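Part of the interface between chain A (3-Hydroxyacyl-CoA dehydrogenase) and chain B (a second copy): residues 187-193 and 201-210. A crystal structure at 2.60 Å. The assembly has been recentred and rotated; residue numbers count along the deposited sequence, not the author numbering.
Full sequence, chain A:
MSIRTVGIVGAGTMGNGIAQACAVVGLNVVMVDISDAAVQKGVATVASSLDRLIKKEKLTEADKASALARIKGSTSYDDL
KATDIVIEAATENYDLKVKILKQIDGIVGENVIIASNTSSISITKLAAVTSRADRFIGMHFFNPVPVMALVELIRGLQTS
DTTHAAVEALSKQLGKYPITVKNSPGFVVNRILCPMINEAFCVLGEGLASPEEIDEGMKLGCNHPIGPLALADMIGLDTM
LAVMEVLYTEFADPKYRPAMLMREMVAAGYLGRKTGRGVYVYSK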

# COMPACT_ATOMS: atom_id res chain seq x y z
N PHE A 187 8.05 -13.48 4.29
CA PHE A 187 7.20 -13.46 5.47
C PHE A 187 5.90 -12.75 5.12
O PHE A 187 5.25 -13.12 4.15
CB PHE A 187 7.97 -12.83 6.63
CG PHE A 187 9.38 -13.35 6.75
CD1 PHE A 187 9.66 -14.70 6.50
CD2 PHE A 187 10.44 -12.49 7.06
CE1 PHE A 187 10.95 -15.17 6.57
CE2 PHE A 187 11.74 -12.97 7.12
CZ PHE A 187 12.00 -14.31 6.88
N VAL A 188 5.51 -11.75 5.88
CA VAL A 188 4.25 -11.11 5.62
C VAL A 188 4.48 -9.75 4.98
O VAL A 188 3.99 -9.50 3.88
CB VAL A 188 3.40 -11.01 6.91
CG1 VAL A 188 2.42 -9.85 6.87
CG2 VAL A 188 2.62 -12.30 7.13
N VAL A 189 5.23 -8.87 5.65
CA VAL A 189 5.28 -7.49 5.18
C VAL A 189 5.84 -7.36 3.80
O VAL A 189 5.16 -6.85 2.92
CB VAL A 189 5.99 -6.55 6.14
CG1 VAL A 189 6.55 -5.33 5.41
CG2 VAL A 189 4.99 -6.09 7.19
N ASN A 190 7.07 -7.82 3.60
CA ASN A 190 7.71 -7.65 2.28
C ASN A 190 6.98 -8.45 1.24
O ASN A 190 6.80 -7.98 0.11
CB ASN A 190 9.21 -7.98 2.33
CG ASN A 190 10.03 -6.92 3.08
OD1 ASN A 190 11.05 -7.22 3.69
ND2 ASN A 190 9.57 -5.67 3.06
N ARG A 191 6.50 -9.63 1.63
CA ARG A 191 5.77 -10.50 0.71
C ARG A 191 4.64 -9.82 0.00
O ARG A 191 4.45 -10.04 -1.21
CB ARG A 191 5.19 -11.73 1.40
CG ARG A 191 5.02 -12.92 0.46
CD ARG A 191 3.65 -12.91 -0.15
NE ARG A 191 3.30 -14.04 -1.01
CZ ARG A 191 2.99 -15.26 -0.58
NH1 ARG A 191 3.10 -15.61 0.71
NH2 ARG A 191 2.61 -16.15 -1.47
N ILE A 192 3.87 -9.00 0.69
CA ILE A 192 2.86 -8.30 -0.07
C ILE A 192 3.26 -6.88 -0.50
O ILE A 192 2.97 -6.47 -1.63
CB ILE A 192 1.46 -8.49 0.52
CG1 ILE A 192 1.28 -7.82 1.86
CG2 ILE A 192 1.22 -9.99 0.64
CD1 ILE A 192 0.63 -8.73 2.92
N LEU A 193 3.96 -6.15 0.36
CA LEU A 193 4.44 -4.85 -0.05
C LEU A 193 5.29 -4.95 -1.31
O LEU A 193 4.97 -4.35 -2.33
CB LEU A 193 5.23 -4.20 1.08
CG LEU A 193 5.88 -2.84 0.76
CD1 LEU A 193 4.85 -1.77 0.47
CD2 LEU A 193 6.82 -2.37 1.88
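Chain B 201-210: FCVLGEGLAS

A single buried arginine carries the polar part of this contact: the guanidinium of Arg A191 reaches across to the carboxylate of Glu B206, just where chain B leaves its helix. Arg A191 NH1 donates to Glu B206 OE1 at 3.1 Å and Arg A191 NH2 to Glu B206 OE2 at 3.1 Å, with a weak third bond from Arg A191 NH2 to Glu B206 OE1 at 3.3 Å. The two planar, oppositely charged groups thus form a forked salt bridge, for which the long arginine side chain supplies the necessary reach.

Chain B runs as a helix through residues 201-205. Glu B206 is the first residue to depart from helical angles, and Gly B207 then turns with positive phi (47°), a conformation that favours glycine. Leu B208 N still bonds back to Val B203 O at 3.3 Å, tying the turn to the helix end, before Ala B209 adopts an extended conformation. On chain A, residues 189-193 are helical. The two helix axes come no closer than 10.7 Å and run in broadly opposing directions, at 142°, so side chains must bridge the gap.

Val B203 is the apolar centre. Val B203 CA lies 7.2 Å from Val A188 CA. The branched side chain of Val B203 meets two neighbours: Val B203 CG1 is 4.0 Å from Val A188 CG2, and Val B203 CG2 is 3.7 Å from Ile A192 CG2. Val A188 CG2 also packs against Ala B209 CB at 3.8 Å, where the small methyl fits closely beside the valine.

Two apolar side chains, Val B203 and Leu B208, also border the charge. Val B203 CG2 lies 3.4 Å from Arg A191 NH1, approaching the guanidinium obliquely, whereas Leu B208 CD1 lies at its edge, 3.5 Å from Arg A191 NH1. Ser B210 ends the stretch by capping the next helix.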

# COMPACT_ATOMS: atom_id res chain seq x y z
N PHE B 201 -4.62 -12.08 0.35
CA PHE B 201 -5.49 -13.26 0.44
C PHE B 201 -4.65 -14.52 0.29
O PHE B 201 -4.88 -15.51 1.01
CB PHE B 201 -6.66 -13.23 -0.55
CG PHE B 201 -7.82 -12.45 -0.04
CD1 PHE B 201 -7.79 -11.06 -0.02
CD2 PHE B 201 -8.92 -13.09 0.49
CE1 PHE B 201 -8.87 -10.32 0.47
CE2 PHE B 201 -10.00 -12.37 1.00
CZ PHE B 201 -9.98 -10.98 0.98
N CYS B 202 -3.65 -14.48 -0.59
CA CYS B 202 -2.76 -15.63 -0.74
C CYS B 202 -2.06 -15.99 0.56
O CYS B 202 -2.04 -17.15 0.97
CB CYS B 202 -1.73 -15.39 -1.83
SG CYS B 202 -2.48 -15.04 -3.43
N VAL B 203 -1.48 -14.98 1.21
CA VAL B 203 -0.76 -15.17 2.46
C VAL B 203 -1.70 -15.80 3.46
O VAL B 203 -1.38 -16.81 4.08
CB VAL B 203 -0.20 -13.83 3.01
CG1 VAL B 203 0.17 -13.96 4.46
CG2 VAL B 203 1.01 -13.38 2.21
N LEU B 204 -2.88 -15.21 3.60
CA LEU B 204 -3.90 -15.72 4.52
C LEU B 204 -4.28 -17.12 4.09
O LEU B 204 -4.32 -18.05 4.88
CB LEU B 204 -5.13 -14.82 4.50
CG LEU B 204 -6.35 -15.37 5.25
CD1 LEU B 204 -6.01 -15.50 6.71
CD2 LEU B 204 -7.56 -14.47 5.09
N GLY B 205 -4.55 -17.26 2.81
CA GLY B 205 -4.89 -18.55 2.25
C GLY B 205 -3.91 -19.66 2.58
O GLY B 205 -4.32 -20.80 2.75
N GLU B 206 -2.62 -19.34 2.66
CA GLU B 206 -1.59 -20.36 2.90
C GLU B 206 -1.38 -20.54 4.40
O GLU B 206 -0.40 -21.18 4.84
CB GLU B 206 -0.27 -19.96 2.25
CG GLU B 206 -0.33 -19.78 0.73
CD GLU B 206 0.61 -18.69 0.18
OE1 GLU B 206 1.54 -18.23 0.89
OE2 GLU B 206 0.39 -18.30 -0.99
N GLY B 207 -2.31 -19.96 5.17
CA GLY B 207 -2.23 -19.90 6.63
C GLY B 207 -0.90 -19.48 7.22
O GLY B 207 -0.45 -20.07 8.17
N LEU B 208 -0.26 -18.47 6.67
CA LEU B 208 1.05 -18.08 7.16
C LEU B 208 0.90 -17.25 8.38
O LEU B 208 1.78 -17.24 9.26
CB LEU B 208 1.84 -17.27 6.14
CG LEU B 208 2.06 -18.02 4.83
CD1 LEU B 208 2.83 -17.13 3.89
CD2 LEU B 208 2.79 -19.34 5.08
N ALA B 209 -0.21 -16.53 8.42
CA ALA B 209 -0.51 -15.63 9.49
C ALA B 209 -2.02 -15.44 9.60
O ALA B 209 -2.79 -15.84 8.72
CB ALA B 209 0.16 -14.29 9.24
N SER B 210 -2.42 -14.83 10.71
CA SER B 210 -3.82 -14.52 10.91
C SER B 210 -4.13 -13.20 10.19
O SER B 210 -3.24 -12.35 9.98
CB SER B 210 -4.19 -14.43 12.39
OG SER B 210 -3.92 -13.14 12.91